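Local atomic coordinates of pyridine synthase TbtD (Thermobispora bispora, PDB entry 5WA4), a protein that catalyses, as a pyridine synthase, the [4+2] aza-cycloaddition that probably forms the pyridine core of the thiopeptide antibiotic thiomuracin. Residues P21-I26 with H153-V158; R48-G53 with E102-L107; H194-L199 with R207-W212. All coordinates share one frame; numbering follows the deposited sequence.

Interaction 1: P21-I26 with H153-V158; sequences PMDDLI and HALERV
D23 and I26, in the opening turn of helix 22-35, meet L155 and V158 near the end of helix 135-159, a helix-to-helix contact between the strand-bearing part of the chain and its all-helical remainder. The axes of the two short segments come within 10.3 Å of each other, and their directions differ by 128°, so the helices run closer to antiparallel than to parallel. L155 reaches across between the two residues of the other helix. Its CD1 branch packs on I26, 3.4 Å from I26 CD1, and also touches the carboxylate, 3.8 Å from D23 OD1, while its CD2 branch lies 3.7 Å from D23 OD2. The L155 side chain crosses both partners at about a right angle. D23 holds CG anti to its carbonyl carbon (chi1 -82°), which sends the carboxylate out to the facing helix; there OD2 also borders V158 CG1. I26 is backed by F46 and L56 of the sheet. A salt bridge from D23 OD1 to R48 ties helix 22-35 to the sheet, whereas the one from D24 to R159 runs to helix 135-159. Across the segments D23 thus meets only methyl groups, and its charge is answered from the sheet. The methyl groups would by themselves disfavour a charge on D23, and the salt bridge to R48 probably offsets this.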
loop_
_atom_site.group_PDB
_atom_site.type_symbol
_atom_site.label_atom_id
_atom_site.label_comp_id
_atom_site.label_asym_id
_atom_site.label_seq_id
_atom_site.Cartn_x
_atom_site.Cartn_y
_atom_site.Cartn_z
ATOM N N PRO E 21 25.499 -32.018 -23.056
ATOM C CA PRO E 21 24.760 -31.235 -24.058
ATOM C C PRO E 21 23.292 -31.688 -24.159
ATOM O O PRO E 21 23.002 -32.747 -24.728
ATOM C CB PRO E 21 25.526 -31.508 -25.360
ATOM C CG PRO E 21 26.231 -32.808 -25.127
ATOM C CD PRO E 21 26.528 -32.886 -23.654
ATOM N N MET E 22 22.386 -30.889 -23.596
ATOM C CA MET E 22 20.960 -31.222 -23.551
ATOM C C MET E 22 20.336 -31.269 -24.949
ATOM O O MET E 22 19.601 -32.212 -25.250
ATOM C CB MET E 22 20.215 -30.222 -22.665
ATOM C CG MET E 22 18.762 -30.563 -22.353
ATOM S SD MET E 22 18.518 -32.095 -21.428
ATOM C CE MET E 22 19.133 -31.688 -19.801
ATOM N N ASP E 23 20.637 -30.284 -25.805
ATOM C CA ASP E 23 20.104 -30.276 -27.192
ATOM C C ASP E 23 20.435 -31.587 -27.928
ATOM O O ASP E 23 19.779 -31.936 -28.911
ATOM C CB ASP E 23 20.646 -29.079 -28.014
ATOM C CG ASP E 23 19.879 -27.765 -27.761
ATOM O OD1 ASP E 23 19.177 -27.654 -26.740
ATOM O OD2 ASP E 23 20.003 -26.811 -28.562
ATOM N N ASP E 24 21.457 -32.307 -27.453
ATOM C CA ASP E 24 21.909 -33.531 -28.116
ATOM C C ASP E 24 21.146 -34.733 -27.610
ATOM O O ASP E 24 20.792 -35.619 -28.388
ATOM C CB ASP E 24 23.419 -33.760 -27.919
ATOM C CG ASP E 24 24.278 -33.040 -28.963
ATOM O OD1 ASP E 24 23.867 -32.943 -30.152
ATOM O OD2 ASP E 24 25.369 -32.568 -28.569
ATOM N N LEU E 25 20.911 -34.770 -26.302
ATOM C CA LEU E 25 20.100 -35.825 -25.706
ATOM C C LEU E 25 18.712 -35.826 -26.323
ATOM O O LEU E 25 18.106 -36.880 -26.521
ATOM C CB LEU E 25 20.007 -35.652 -24.189
ATOM C CG LEU E 25 18.895 -36.400 -23.440
ATOM C CD1 LEU E 25 19.021 -37.906 -23.548
ATOM C CD2 LEU E 25 18.911 -35.992 -21.993
ATOM N N ILE E 26 18.216 -34.628 -26.619
ATOM C CA ILE E 26 16.913 -34.473 -27.247
ATOM C C ILE E 26 16.929 -35.185 -28.593
ATOM O O ILE E 26 16.167 -36.135 -28.801
ATOM C CB ILE E 26 16.527 -32.962 -27.404
ATOM C CG1 ILE E 26 16.004 -32.403 -26.077
ATOM C CG2 ILE E 26 15.481 -32.747 -28.493
ATOM C CD1 ILE E 26 15.846 -30.907 -26.078
ATOM N N HIS E 153 13.221 -29.341 -35.407
ATOM C CA HIS E 153 13.547 -28.394 -36.470
ATOM C C HIS E 153 14.387 -27.238 -35.935
ATOM O O HIS E 153 15.426 -26.911 -36.504
ATOM C CB HIS E 153 12.263 -27.871 -37.113
ATOM C CG HIS E 153 12.479 -27.092 -38.373
ATOM N ND1 HIS E 153 12.703 -25.730 -38.378
ATOM C CD2 HIS E 153 12.459 -27.473 -39.672
ATOM C CE1 HIS E 153 12.822 -25.309 -39.625
ATOM N NE2 HIS E 153 12.680 -26.348 -40.430
ATOM N N ALA E 154 13.952 -26.643 -34.829
ATOM C CA ALA E 154 14.683 -25.537 -34.221
ATOM C C ALA E 154 16.045 -25.982 -33.670
ATOM O O ALA E 154 17.046 -25.271 -33.819
ATOM C CB ALA E 154 13.856 -24.907 -33.127
ATOM N N LEU E 155 16.088 -27.151 -33.039
ATOM C CA LEU E 155 17.330 -27.610 -32.438
ATOM C C LEU E 155 18.300 -28.017 -33.532
ATOM O O LEU E 155 19.487 -27.741 -33.425
ATOM C CB LEU E 155 17.097 -28.772 -31.462
ATOM C CG LEU E 155 16.301 -28.349 -30.213
ATOM C CD1 LEU E 155 16.535 -29.259 -29.015
ATOM C CD2 LEU E 155 16.580 -26.899 -29.833
ATOM N N GLU E 156 17.809 -28.665 -34.587
ATOM C CA GLU E 156 18.717 -29.141 -35.630
ATOM C C GLU E 156 19.312 -27.936 -36.350
ATOM O O GLU E 156 20.471 -27.956 -36.774
ATOM C CB GLU E 156 18.019 -30.103 -36.604
ATOM C CG GLU E 156 17.714 -31.486 -35.989
ATOM C CD GLU E 156 17.946 -32.666 -36.942
ATOM O OE1 GLU E 156 17.004 -33.016 -37.698
ATOM O OE2 GLU E 156 19.057 -33.255 -36.918
ATOM N N ARG E 157 18.543 -26.865 -36.446
ATOM C CA ARG E 157 19.097 -25.618 -36.943
ATOM C C ARG E 157 20.094 -25.016 -35.945
ATOM O O ARG E 157 20.986 -24.260 -36.313
ATOM C CB ARG E 157 17.975 -24.631 -37.242
ATOM C CG ARG E 157 17.398 -24.793 -38.623
ATOM C CD ARG E 157 16.363 -23.755 -38.882
ATOM N NE ARG E 157 16.874 -22.411 -38.632
ATOM C CZ ARG E 157 17.590 -21.713 -39.502
ATOM N NH1 ARG E 157 17.889 -22.242 -40.678
ATOM N NH2 ARG E 157 17.998 -20.489 -39.199
ATOM N N VAL E 158 19.953 -25.359 -34.674
ATOM C CA VAL E 158 20.850 -24.826 -33.662
ATOM C C VAL E 158 22.190 -25.573 -33.704
ATOM O O VAL E 158 23.266 -24.965 -33.606
ATOM C CB VAL E 158 20.182 -24.897 -32.266
ATOM C CG1 VAL E 158 21.183 -25.265 -31.152
ATOM C CG2 VAL E 158 19.405 -23.585 -31.983
#

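Interaction 2: R48-G53 with E102-L107; sequences RHWRRG and ERLAEL
W50 and L104 face each other with their CA atoms 9.1 Å apart, a separation wide enough for an indole to lie between the backbones. W50 follows strand 44-49 and starts a type II beta turn, W50 to G53, closed by G53 N to W50 O at 3.1 Å; L104 belongs to helix 98-107. The W50 side chain takes the chi1 +53° rotamer, with CG between the backbone N and the carbonyl carbon, and from there its ring reaches the helix. L104 CD1 sits over one face, 3.7 Å from the centroid of the five-membered ring and 3° off the normal, a well-centred CH-pi contact. Farther along, L104 CB touches W50 CZ2 at 3.6 Å, and A105 CB lies 3.9 Å from W50 CH2 at the far end of the benzene ring. H49 CE1 and R51 CB occupy the opposite face, so the ring is held between the strand end and turn on one side and the helix on the other. H49 is steadied by a bond from R51 N to H49 ND1 (3.1 Å, 159°), the donor tilted out of the imidazole plane. W50 NE1 is hydrogen-bonded to E108, just past the helix. The turn links the antiparallel strands 44-49 and 55-62, so W50 seats helix 98-107 on this hairpin end, with H101 and L114 touching the indole, while R103 and E102 bond to a second subunit.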
loop_
_atom_site.group_PDB
_atom_site.type_symbol
_atom_site.label_atom_id
_atom_site.label_comp_id
_atom_site.label_asym_id
_atom_site.label_seq_id
_atom_site.Cartn_x
_atom_site.Cartn_y
_atom_site.Cartn_z
ATOM N N ARG E 48 12.239 -29.629 -20.071
ATOM C CA ARG E 48 13.407 -29.433 -19.211
ATOM C C ARG E 48 12.996 -28.907 -17.852
ATOM O O ARG E 48 12.043 -28.138 -17.748
ATOM C CB ARG E 48 14.395 -28.454 -19.829
ATOM C CG ARG E 48 14.627 -28.670 -21.278
ATOM C CD ARG E 48 15.382 -27.531 -21.848
ATOM N NE ARG E 48 15.584 -27.707 -23.281
ATOM C CZ ARG E 48 16.717 -27.420 -23.917
ATOM N NH1 ARG E 48 17.758 -26.998 -23.227
ATOM N NH2 ARG E 48 16.819 -27.574 -25.236
ATOM N N HIS E 49 13.729 -29.306 -16.823
ATOM C CA HIS E 49 13.567 -28.757 -15.484
ATOM C C HIS E 49 14.878 -28.858 -14.658
ATOM O O HIS E 49 15.744 -29.692 -14.945
ATOM C CB HIS E 49 12.437 -29.470 -14.736
ATOM C CG HIS E 49 11.888 -28.677 -13.592
ATOM N ND1 HIS E 49 12.358 -28.809 -12.303
ATOM C CD2 HIS E 49 10.925 -27.724 -13.548
ATOM C CE1 HIS E 49 11.701 -27.976 -11.511
ATOM N NE2 HIS E 49 10.824 -27.309 -12.242
ATOM N N TRP E 50 14.958 -28.032 -13.608
ATOM C CA TRP E 50 16.134 -27.826 -12.775
ATOM C C TRP E 50 16.241 -28.678 -11.520
ATOM O O TRP E 50 17.332 -28.842 -10.974
ATOM C CB TRP E 50 16.200 -26.361 -12.334
ATOM C CG TRP E 50 14.944 -25.837 -11.680
ATOM C CD1 TRP E 50 13.912 -25.202 -12.299
ATOM C CD2 TRP E 50 14.589 -25.902 -10.278
ATOM N NE1 TRP E 50 12.941 -24.867 -11.391
ATOM C CE2 TRP E 50 13.321 -25.281 -10.151
ATOM C CE3 TRP E 50 15.212 -26.420 -9.138
ATOM C CZ2 TRP E 50 12.667 -25.169 -8.915
ATOM C CZ3 TRP E 50 14.558 -26.302 -7.912
ATOM C CH2 TRP E 50 13.297 -25.680 -7.814
ATOM N N ARG E 51 15.124 -29.202 -11.042
ATOM C CA ARG E 51 15.095 -29.716 -9.687
ATOM C C ARG E 51 15.852 -31.021 -9.543
ATOM O O ARG E 51 15.640 -31.962 -10.312
ATOM C CB ARG E 51 13.653 -29.887 -9.227
ATOM C CG ARG E 51 13.481 -29.786 -7.736
ATOM C CD ARG E 51 12.095 -30.212 -7.349
ATOM N NE ARG E 51 12.006 -31.574 -6.838
ATOM C CZ ARG E 51 10.977 -32.369 -7.084
ATOM N NH1 ARG E 51 9.996 -31.921 -7.851
ATOM N NH2 ARG E 51 10.936 -33.605 -6.584
ATOM N N ARG E 52 16.731 -31.059 -8.550
ATOM C CA ARG E 52 17.604 -32.204 -8.303
ATOM C C ARG E 52 18.562 -32.445 -9.466
ATOM O O ARG E 52 19.006 -33.572 -9.684
ATOM C CB ARG E 52 16.776 -33.458 -8.038
ATOM C CG ARG E 52 15.774 -33.287 -6.928
ATOM C CD ARG E 52 15.735 -34.533 -6.078
ATOM N NE ARG E 52 15.370 -35.698 -6.878
ATOM C CZ ARG E 52 15.639 -36.947 -6.520
ATOM N NH1 ARG E 52 16.300 -37.173 -5.374
ATOM N NH2 ARG E 52 15.272 -37.960 -7.310
ATOM N N GLY E 53 18.862 -31.386 -10.217
ATOM C CA GLY E 53 19.829 -31.454 -11.293
ATOM C C GLY E 53 19.188 -31.389 -12.661
ATOM O O GLY E 53 18.178 -32.061 -12.894
ATOM N N GLU E 102 16.219 -23.068 -3.918
ATOM C CA GLU E 102 15.288 -22.640 -2.875
ATOM C C GLU E 102 14.408 -21.527 -3.421
ATOM O O GLU E 102 13.189 -21.599 -3.314
ATOM C CB GLU E 102 16.033 -22.151 -1.618
ATOM C CG GLU E 102 16.559 -23.246 -0.729
ATOM C CD GLU E 102 17.445 -22.763 0.449
ATOM O OE1 GLU E 102 17.625 -21.538 0.690
ATOM O OE2 GLU E 102 17.950 -23.651 1.167
ATOM N N ARG E 103 15.027 -20.510 -4.022
ATOM C CA ARG E 103 14.308 -19.325 -4.515
ATOM C C ARG E 103 13.403 -19.666 -5.696
ATOM O O ARG E 103 12.303 -19.128 -5.810
ATOM C CB ARG E 103 15.277 -18.210 -4.924
ATOM C CG ARG E 103 14.632 -16.950 -5.486
ATOM C CD ARG E 103 13.740 -16.306 -4.449
ATOM N NE ARG E 103 13.064 -15.093 -4.918
ATOM C CZ ARG E 103 12.001 -14.564 -4.316
ATOM N NH1 ARG E 103 11.494 -15.138 -3.230
ATOM N NH2 ARG E 103 11.441 -13.468 -4.799
ATOM N N LEU E 104 13.851 -20.550 -6.578
ATOM C CA LEU E 104 12.989 -20.928 -7.669
ATOM C C LEU E 104 11.813 -21.732 -7.122
ATOM O O LEU E 104 10.695 -21.623 -7.638
ATOM C CB LEU E 104 13.742 -21.729 -8.727
ATOM C CG LEU E 104 14.897 -21.097 -9.510
ATOM C CD1 LEU E 104 15.467 -22.160 -10.461
ATOM C CD2 LEU E 104 14.495 -19.844 -10.270
ATOM N N ALA E 105 12.041 -22.522 -6.073
ATOM C CA ALA E 105 10.972 -23.393 -5.587
ATOM C C ALA E 105 9.854 -22.564 -4.929
ATOM O O ALA E 105 8.681 -22.926 -5.008
ATOM C CB ALA E 105 11.505 -24.442 -4.632
ATOM N N GLU E 106 10.226 -21.457 -4.292
ATOM C CA GLU E 106 9.263 -20.494 -3.774
ATOM C C GLU E 106 8.508 -19.833 -4.920
ATOM O O GLU E 106 7.287 -19.682 -4.877
ATOM C CB GLU E 106 9.981 -19.449 -2.943
ATOM C CG GLU E 106 9.117 -18.382 -2.332
ATOM C CD GLU E 106 9.935 -17.340 -1.571
ATOM O OE1 GLU E 106 11.193 -17.432 -1.573
ATOM O OE2 GLU E 106 9.314 -16.425 -0.977
ATOM N N LEU E 107 9.239 -19.473 -5.963
ATOM C CA LEU E 107 8.685 -18.769 -7.110
ATOM C C LEU E 107 7.743 -19.622 -7.977
ATOM O O LEU E 107 6.685 -19.153 -8.382
ATOM C CB LEU E 107 9.818 -18.236 -7.971
ATOM C CG LEU E 107 9.879 -16.735 -8.213
ATOM C CD1 LEU E 107 9.798 -16.008 -6.882
ATOM C CD2 LEU E 107 11.147 -16.355 -9.036
#

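Interaction 3: H194-L199 with R207-W212; sequences HAEAYL and RLRELW
L199 packs among L208, R209 and W212 in a largely buried interhelical contact between helices 184-201 and 205-218, successive in the chain and roughly antiparallel, with 140° between their segment directions. The apolar centre is L199, whose two methyls part company: CD2 lies 3.7 Å from W212 CZ3 and 4.0 Å from L208 CD2, whereas CD1 runs against the aliphatic start of R209, 3.6 Å from its CG. Y198, with CG anti to the backbone N (chi1 178°), presents its ring edge to W212, CE2 standing 3.9 Å from W212 CH2. Its hydroxyl is occupied by H333 and R202, and F336 stacks on its ring, so helix 332-352 flanks this side. E196 and R209 are modelled as a salt-bridge pair, but their atoms are too close, so the bond is doubtful. R209 NH2 also pairs with E196 OE2 of a third subunit, which brings the acid and base of this helix pair into an interface between copies. W212 also packs on an apolar side chain of the bound leader peptide. Two roughly antiparallel helices joined by a short turn and packed through L199, L208, Y198 and W212 form an alpha-alpha hairpin.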
loop_
_atom_site.group_PDB
_atom_site.type_symbol
_atom_site.label_atom_id
_atom_site.label_comp_id
_atom_site.label_asym_id
_atom_site.label_seq_id
_atom_site.Cartn_x
_atom_site.Cartn_y
_atom_site.Cartn_z
ATOM N N HIS E 194 6.279 -7.173 -21.938
ATOM C CA HIS E 194 6.918 -8.360 -21.371
ATOM C C HIS E 194 8.316 -8.007 -20.923
ATOM O O HIS E 194 8.690 -8.280 -19.777
ATOM C CB HIS E 194 6.946 -9.504 -22.393
ATOM C CG HIS E 194 7.308 -10.849 -21.832
ATOM N ND1 HIS E 194 6.655 -11.417 -20.752
ATOM C CD2 HIS E 194 8.194 -11.783 -22.259
ATOM C CE1 HIS E 194 7.159 -12.618 -20.515
ATOM N NE2 HIS E 194 8.091 -12.867 -21.416
ATOM N N ALA E 195 9.077 -7.371 -21.820
ATOM C CA ALA E 195 10.471 -7.024 -21.544
ATOM C C ALA E 195 10.561 -5.994 -20.421
ATOM O O ALA E 195 11.382 -6.125 -19.512
ATOM C CB ALA E 195 11.166 -6.507 -22.811
ATOM N N GLU E 196 9.710 -4.980 -20.477
ATOM C CA GLU E 196 9.673 -3.966 -19.434
ATOM C C GLU E 196 9.388 -4.545 -18.034
ATOM O O GLU E 196 9.865 -4.013 -17.031
ATOM C CB GLU E 196 8.636 -2.907 -19.792
ATOM C CG GLU E 196 9.054 -2.070 -20.970
ATOM C CD GLU E 196 10.281 -1.236 -20.657
ATOM O OE1 GLU E 196 10.468 -0.900 -19.461
ATOM O OE2 GLU E 196 11.064 -0.923 -21.600
ATOM N N ALA E 197 8.633 -5.638 -17.977
ATOM C CA ALA E 197 8.326 -6.289 -16.716
ATOM C C ALA E 197 9.607 -6.816 -16.066
ATOM O O ALA E 197 9.836 -6.643 -14.871
ATOM C CB ALA E 197 7.334 -7.404 -16.942
ATOM N N TYR E 198 10.434 -7.449 -16.889
ATOM C CA TYR E 198 11.786 -7.869 -16.526
ATOM C C TYR E 198 12.682 -6.710 -16.143
ATOM O O TYR E 198 13.377 -6.785 -15.147
ATOM C CB TYR E 198 12.440 -8.624 -17.688
ATOM C CG TYR E 198 13.865 -9.090 -17.469
ATOM C CD1 TYR E 198 14.159 -10.088 -16.549
ATOM C CD2 TYR E 198 14.906 -8.579 -18.224
ATOM C CE1 TYR E 198 15.438 -10.544 -16.363
ATOM C CE2 TYR E 198 16.225 -9.030 -18.052
ATOM C CZ TYR E 198 16.484 -10.020 -17.121
ATOM O OH TYR E 198 17.780 -10.492 -16.944
ATOM N N LEU E 199 12.694 -5.645 -16.937
ATOM C CA LEU E 199 13.649 -4.577 -16.665
ATOM C C LEU E 199 13.331 -3.914 -15.316
ATOM O O LEU E 199 14.220 -3.677 -14.509
ATOM C CB LEU E 199 13.670 -3.570 -17.808
ATOM C CG LEU E 199 14.288 -4.083 -19.118
ATOM C CD1 LEU E 199 13.959 -3.145 -20.250
ATOM C CD2 LEU E 199 15.754 -4.192 -19.001
ATOM N N ARG E 207 19.864 0.956 -17.131
ATOM C CA ARG E 207 21.146 0.860 -17.810
ATOM C C ARG E 207 21.136 -0.283 -18.829
ATOM O O ARG E 207 21.810 -0.221 -19.858
ATOM C CB ARG E 207 22.302 0.691 -16.817
ATOM C CG ARG E 207 23.577 0.108 -17.433
ATOM C CD ARG E 207 24.833 0.745 -16.856
ATOM N NE ARG E 207 24.693 1.089 -15.439
ATOM C CZ ARG E 207 24.541 2.328 -14.970
ATOM N NH1 ARG E 207 24.517 3.365 -15.801
ATOM N NH2 ARG E 207 24.419 2.530 -13.662
ATOM N N LEU E 208 20.361 -1.324 -18.561
ATOM C CA LEU E 208 20.319 -2.438 -19.496
ATOM C C LEU E 208 19.380 -2.099 -20.657
ATOM O O LEU E 208 19.522 -2.644 -21.760
ATOM C CB LEU E 208 19.893 -3.724 -18.790
ATOM C CG LEU E 208 19.924 -4.998 -19.633
ATOM C CD1 LEU E 208 21.356 -5.385 -19.946
ATOM C CD2 LEU E 208 19.204 -6.117 -18.892
ATOM N N ARG E 209 18.441 -1.179 -20.416
ATOM C CA ARG E 209 17.549 -0.751 -21.485
ATOM C C ARG E 209 18.357 -0.104 -22.580
ATOM O O ARG E 209 18.277 -0.516 -23.737
ATOM C CB ARG E 209 16.471 0.216 -21.006
ATOM C CG ARG E 209 15.125 -0.098 -21.650
ATOM C CD ARG E 209 14.163 1.067 -21.686
ATOM N NE ARG E 209 13.980 1.724 -20.398
ATOM C CZ ARG E 209 13.238 1.231 -19.415
ATOM N NH1 ARG E 209 12.624 0.074 -19.579
ATOM N NH2 ARG E 209 13.109 1.889 -18.268
ATOM N N GLU E 210 19.164 0.889 -22.237
ATOM C CA GLU E 210 19.817 1.619 -23.307
ATOM C C GLU E 210 20.908 0.788 -23.908
ATOM O O GLU E 210 21.293 1.032 -25.041
ATOM C CB GLU E 210 20.371 2.931 -22.819
ATOM C CG GLU E 210 19.256 3.914 -22.709
ATOM C CD GLU E 210 19.315 4.604 -21.391
ATOM O OE1 GLU E 210 20.443 4.941 -20.965
ATOM O OE2 GLU E 210 18.248 4.637 -20.730
ATOM N N LEU E 211 21.407 -0.197 -23.167
ATOM C CA LEU E 211 22.317 -1.154 -23.774
ATOM C C LEU E 211 21.577 -1.862 -24.917
ATOM O O LEU E 211 22.146 -2.102 -25.986
ATOM C CB LEU E 211 22.821 -2.149 -22.740
ATOM C CG LEU E 211 24.079 -1.765 -21.957
ATOM C CD1 LEU E 211 24.283 -2.754 -20.804
ATOM C CD2 LEU E 211 25.318 -1.689 -22.881
ATOM N N TRP E 212 20.296 -2.161 -24.684
ATOM C CA TRP E 212 19.428 -2.794 -25.679
ATOM C C TRP E 212 18.985 -1.792 -26.748
ATOM O O TRP E 212 19.153 -2.058 -27.931
ATOM C CB TRP E 212 18.212 -3.442 -24.996
ATOM C CG TRP E 212 18.580 -4.698 -24.219
ATOM C CD1 TRP E 212 19.795 -5.313 -24.202
ATOM C CD2 TRP E 212 17.731 -5.468 -23.342
ATOM N NE1 TRP E 212 19.761 -6.414 -23.382
ATOM C CE2 TRP E 212 18.519 -6.529 -22.839
ATOM C CE3 TRP E 212 16.395 -5.365 -22.947
ATOM C CZ2 TRP E 212 18.002 -7.484 -21.960
ATOM C CZ3 TRP E 212 15.886 -6.315 -22.065
ATOM C CH2 TRP E 212 16.688 -7.360 -21.588
#

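How the interactions relate
From the N terminus, helix 22-35 opens the longest loop, closed 127 residues later when interaction 1 reaches helix 135-159. Interaction 2 is nested inside it: the turn after strand 44-49 meets helix 98-107 before that loop ends. Interaction 3 follows in series, closing a short loop of 7 residues between segments of two consecutive helices. R48 makes the direct link between interactions 1 and 2, touching M22, I26 and L155 as well as D23. Interaction 3 stays separate, its nearest atoms about 18 Å from interaction 1 and about 10 Å from interaction 2. Interaction 1 joins the sheet-bearing part to the helical part that holds interaction 3; interaction 2 joins helix 98-107 to the hairpin end of the sheet.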